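Local coordinates for protein formate-dependent phosphoribosylglycinamide formyltransferase (PDB 6KHR) that belongs to the ATP-grasp superfamily of enzymes and carries that superfamily's characteristic alpha/beta domain, at residues L265-A277 with V292-A304. Numbering follows the deposited sequence.
Sequences LSTAALDAAKSIA and VELMINGDEVYFA
Val-292 turns both methyls to the backbone of Ala-277, CG1 lying 4.0 Å from Ala-277 CA. Leu-294 forks over the preceding helical turn: its CD1 rests 3.6 Å from Ala-273 CB, while CD2 meets CG2 of Ile-276, the two side chains running past each other in opposite directions. Ile-296 reaches back to the residue before the helix cap, crossing Leu-265 nearly at right angles with its CD1 3.5 Å from Leu-265 CD2. The chain then reverses in a type II' turn, Asn-297 to Glu-300, with Gly-298 at its positive-phi position (63°). Water 1 spans the polar end of the contact, donating to Gly-298 O (3.3 Å) and accepting from Ser-266 N. Ser-266 also N-caps the helix, its OG taking the N-H of Ala-269. On the return strand Val-301 straddles the helix surface: CG1, anti to the backbone N (chi1 -179°), lies 3.7 Å from Ile-276 CD1, and CG2 sits 3.7 Å from Ala-272 CB. The Phe-303 ring meets Ile-276 CG2 obliquely. No direct hydrogen bond joins helix and hairpin. The axis of helix segment 267-277 runs 7.9 Å from that of strand 300-304, 19° from parallel, so the helix lies along the edge hairpin, covering one face of the large antiparallel sheet within the ATP-grasp domain, while Met-228 and Val-230 of strand 224-235 and Phe-243 and Pro-246 of strand 238-252 continue the floor.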
loop_
_atom_site.group_PDB
_atom_site.type_symbol
_atom_site.label_atom_id
_atom_site.label_comp_id
_atom_site.label_asym_id
_atom_site.label_seq_id
_atom_site.Cartn_x
_atom_site.Cartn_y
_atom_site.Cartn_z
ATOM N N LEU A 265 -5.698 13.026 22.505
ATOM C CA LEU A 265 -5.315 12.891 23.893
ATOM C C LEU A 265 -4.991 14.270 24.445
ATOM O O LEU A 265 -4.568 15.172 23.713
ATOM C CB LEU A 265 -4.108 11.958 24.049
ATOM C CG LEU A 265 -4.295 10.546 23.500
ATOM C CD1 LEU A 265 -3.025 9.753 23.638
ATOM C CD2 LEU A 265 -5.418 9.864 24.256
ATOM N N SER A 266 -5.187 14.428 25.746
ATOM C CA SER A 266 -4.717 15.637 26.402
ATOM C C SER A 266 -3.196 15.685 26.375
ATOM O O SER A 266 -2.508 14.664 26.234
ATOM C CB SER A 266 -5.225 15.694 27.845
ATOM O OG SER A 266 -5.035 14.453 28.486
ATOM N N THR A 267 -2.661 16.895 26.521
ATOM C CA THR A 267 -1.218 17.029 26.669
ATOM C C THR A 267 -0.675 16.059 27.722
ATOM O O THR A 267 0.287 15.328 27.465
ATOM C CB THR A 267 -0.863 18.467 27.019
ATOM O OG1 THR A 267 -1.768 18.916 28.036
ATOM C CG2 THR A 267 -1.013 19.353 25.815
ATOM N N ALA A 268 -1.285 16.017 28.911
ATOM C CA ALA A 268 -0.724 15.143 29.944
ATOM C C ALA A 268 -0.860 13.683 29.544
ATOM O O ALA A 268 0.076 12.889 29.726
ATOM C CB ALA A 268 -1.367 15.407 31.312
ATOM N N ALA A 269 -1.991 13.323 28.937
ATOM C CA ALA A 269 -2.150 11.948 28.477
ATOM C C ALA A 269 -1.152 11.619 27.373
ATOM O O ALA A 269 -0.549 10.537 27.377
ATOM C CB ALA A 269 -3.583 11.693 28.012
ATOM N N LEU A 270 -0.941 12.543 26.439
ATOM C CA LEU A 270 -0.025 12.247 25.338
ATOM C C LEU A 270 1.417 12.198 25.819
ATOM O O LEU A 270 2.202 11.375 25.337
ATOM C CB LEU A 270 -0.187 13.268 24.208
ATOM C CG LEU A 270 0.653 13.021 22.953
ATOM C CD1 LEU A 270 0.093 11.896 22.081
ATOM C CD2 LEU A 270 0.761 14.274 22.164
ATOM N N ASP A 271 1.783 13.055 26.781
ATOM C CA ASP A 271 3.133 12.999 27.351
ATOM C C ASP A 271 3.370 11.666 28.039
ATOM O O ASP A 271 4.405 11.022 27.839
ATOM C CB ASP A 271 3.359 14.147 28.338
ATOM C CG ASP A 271 3.257 15.513 27.680
ATOM O OD1 ASP A 271 3.672 15.652 26.510
ATOM O OD2 ASP A 271 2.749 16.452 28.333
ATOM N N ALA A 272 2.405 11.230 28.851
ATOM C CA ALA A 272 2.504 9.917 29.477
ATOM C C ALA A 272 2.676 8.817 28.432
ATOM O O ALA A 272 3.525 7.934 28.581
ATOM C CB ALA A 272 1.256 9.657 30.329
ATOM N N ALA A 273 1.858 8.849 27.373
ATOM C CA ALA A 273 1.849 7.761 26.402
ATOM C C ALA A 273 3.188 7.652 25.679
ATOM O O ALA A 273 3.761 6.566 25.578
ATOM C CB ALA A 273 0.701 7.945 25.398
ATOM N N LYS A 274 3.693 8.772 25.151
ATOM C CA LYS A 274 5.007 8.764 24.522
ATOM C C LYS A 274 6.053 8.211 25.479
ATOM O O LYS A 274 6.878 7.361 25.114
ATOM C CB LYS A 274 5.388 10.175 24.082
ATOM C CG LYS A 274 4.851 10.608 22.709
ATOM C CD LYS A 274 5.698 11.772 22.181
ATOM C CE LYS A 274 5.036 12.552 21.059
ATOM N NZ LYS A 274 5.782 13.827 20.777
ATOM N N SER A 275 6.014 8.681 26.725
ATOM C CA SER A 275 7.000 8.273 27.713
ATOM C C SER A 275 6.992 6.755 27.900
ATOM O O SER A 275 8.033 6.093 27.768
ATOM C CB SER A 275 6.716 8.998 29.022
ATOM O OG SER A 275 7.834 8.978 29.858
ATOM N N ILE A 276 5.809 6.191 28.164
ATOM C CA ILE A 276 5.641 4.743 28.342
ATOM C C ILE A 276 6.050 3.983 27.083
ATOM O O ILE A 276 6.840 3.028 27.142
ATOM C CB ILE A 276 4.182 4.415 28.713
ATOM C CG1 ILE A 276 3.830 4.961 30.084
ATOM C CG2 ILE A 276 3.908 2.922 28.579
ATOM C CD1 ILE A 276 2.340 4.940 30.366
ATOM N N ALA A 277 5.472 4.362 25.935
ATOM C CA ALA A 277 5.836 3.740 24.662
ATOM C C ALA A 277 7.351 3.750 24.453
ATOM O O ALA A 277 7.955 2.709 24.163
ATOM C CB ALA A 277 5.126 4.444 23.504
ATOM N N VAL A 292 2.499 -0.546 20.849
ATOM C CA VAL A 292 2.454 -0.480 22.304
ATOM C C VAL A 292 1.014 -0.240 22.695
ATOM O O VAL A 292 0.413 0.766 22.291
ATOM C CB VAL A 292 3.368 0.612 22.869
ATOM C CG1 VAL A 292 3.068 0.829 24.328
ATOM C CG2 VAL A 292 4.790 0.227 22.691
ATOM N N GLU A 293 0.465 -1.155 23.483
ATOM C CA GLU A 293 -0.935 -1.100 23.848
ATOM C C GLU A 293 -1.115 -0.357 25.162
ATOM O O GLU A 293 -0.436 -0.657 26.153
ATOM C CB GLU A 293 -1.518 -2.509 23.921
ATOM C CG GLU A 293 -1.690 -3.142 22.546
ATOM C CD GLU A 293 -2.541 -2.286 21.592
ATOM O OE1 GLU A 293 -2.395 -2.436 20.359
ATOM O OE2 GLU A 293 -3.364 -1.471 22.065
ATOM N N LEU A 294 -2.025 0.619 25.159
ATOM C CA LEU A 294 -2.309 1.435 26.332
ATOM C C LEU A 294 -3.815 1.543 26.579
ATOM O O LEU A 294 -4.642 1.375 25.681
ATOM C CB LEU A 294 -1.711 2.845 26.203
ATOM C CG LEU A 294 -0.273 2.969 25.728
ATOM C CD1 LEU A 294 0.048 4.427 25.514
ATOM C CD2 LEU A 294 0.629 2.376 26.764
ATOM N N MET A 295 -4.140 1.817 27.837
ATOM C CA MET A 295 -5.485 2.090 28.322
ATOM C C MET A 295 -5.504 3.500 28.885
ATOM O O MET A 295 -4.603 3.887 29.623
ATOM C CB MET A 295 -5.896 1.083 29.406
ATOM C CG MET A 295 -5.888 -0.357 28.927
ATOM S SD MET A 295 -6.203 -1.557 30.241
ATOM C CE MET A 295 -4.548 -1.897 30.833
ATOM N N ILE A 296 -6.526 4.268 28.544
ATOM C CA ILE A 296 -6.551 5.697 28.832
ATOM C C ILE A 296 -7.872 6.048 29.483
ATOM O O ILE A 296 -8.937 5.603 29.040
ATOM C CB ILE A 296 -6.327 6.546 27.560
ATOM C CG1 ILE A 296 -5.059 6.057 26.850
ATOM C CG2 ILE A 296 -6.242 8.059 27.898
ATOM C CD1 ILE A 296 -4.336 7.103 26.090
ATOM N N ASN A 297 -7.796 6.839 30.528
ATOM C CA ASN A 297 -8.947 7.364 31.224
ATOM C C ASN A 297 -8.580 8.804 31.568
ATOM O O ASN A 297 -7.999 9.079 32.606
ATOM C CB ASN A 297 -9.280 6.542 32.460
ATOM C CG ASN A 297 -10.628 6.918 33.057
ATOM O OD1 ASN A 297 -11.409 7.666 32.457
ATOM N ND2 ASN A 297 -10.909 6.397 34.245
ATOM N N GLY A 298 -8.875 9.722 30.657
ATOM C CA GLY A 298 -8.553 11.122 30.853
ATOM C C GLY A 298 -7.072 11.377 30.959
ATOM O O GLY A 298 -6.348 11.387 29.970
ATOM N N ASP A 299 -6.563 11.573 32.167
ATOM C CA ASP A 299 -5.119 11.831 32.385
ATOM C C ASP A 299 -4.340 10.544 32.618
ATOM O O ASP A 299 -3.162 10.610 32.517
ATOM C CB ASP A 299 -4.838 12.389 33.777
ATOM C CG ASP A 299 -5.449 13.719 34.101
ATOM O OD1 ASP A 299 -6.641 13.814 34.051
ATOM O OD2 ASP A 299 -4.725 14.613 34.433
ATOM N N GLU A 300 -4.981 9.451 33.004
ATOM C CA GLU A 300 -4.196 8.254 33.348
ATOM C C GLU A 300 -3.923 7.364 32.157
ATOM O O GLU A 300 -4.829 7.107 31.447
ATOM C CB GLU A 300 -4.944 7.497 34.429
ATOM C CG GLU A 300 -5.527 8.417 35.451
ATOM C CD GLU A 300 -4.471 8.968 36.380
ATOM O OE1 GLU A 300 -4.812 9.666 37.317
ATOM O OE2 GLU A 300 -3.320 8.668 36.147
ATOM N N VAL A 301 -2.688 6.894 32.036
ATOM C CA VAL A 301 -2.309 5.990 30.968
ATOM C C VAL A 301 -1.724 4.739 31.594
ATOM O O VAL A 301 -0.904 4.824 32.517
ATOM C CB VAL A 301 -1.323 6.654 29.997
ATOM C CG1 VAL A 301 -0.959 5.693 28.864
ATOM C CG2 VAL A 301 -1.952 7.941 29.451
ATOM N N TYR A 302 -2.182 3.584 31.124
ATOM C CA TYR A 302 -1.728 2.298 31.613
ATOM C C TYR A 302 -1.092 1.516 30.479
ATOM O O TYR A 302 -1.601 1.487 29.357
ATOM C CB TYR A 302 -2.867 1.482 32.201
ATOM C CG TYR A 302 -3.590 2.155 33.335
ATOM C CD1 TYR A 302 -4.664 3.008 33.096
ATOM C CD2 TYR A 302 -3.223 1.928 34.642
ATOM C CE1 TYR A 302 -5.346 3.616 34.139
ATOM C CE2 TYR A 302 -3.891 2.528 35.690
ATOM C CZ TYR A 302 -4.956 3.369 35.436
ATOM O OH TYR A 302 -5.621 3.963 36.487
ATOM N N PHE A 303 0.029 0.898 30.786
ATOM C CA PHE A 303 0.610 -0.083 29.893
ATOM C C PHE A 303 -0.226 -1.356 29.913
ATOM O O PHE A 303 -0.526 -1.884 30.982
ATOM C CB PHE A 303 2.045 -0.382 30.318
ATOM C CG PHE A 303 2.672 -1.455 29.518
ATOM C CD1 PHE A 303 3.127 -1.186 28.224
ATOM C CD2 PHE A 303 2.770 -2.746 30.022
ATOM C CE1 PHE A 303 3.714 -2.177 27.460
ATOM C CE2 PHE A 303 3.341 -3.746 29.270
ATOM C CZ PHE A 303 3.827 -3.461 27.981
ATOM N N ALA A 304 -0.586 -1.858 28.739
ATOM C CA ALA A 304 -1.222 -3.170 28.696
ATOM C C ALA A 304 -0.393 -4.227 27.992
ATOM O O ALA A 304 -0.381 -5.376 28.443
ATOM C CB ALA A 304 -2.592 -3.093 28.022
HETATM O O HOH W 1 -7.249 12.537 27.055
#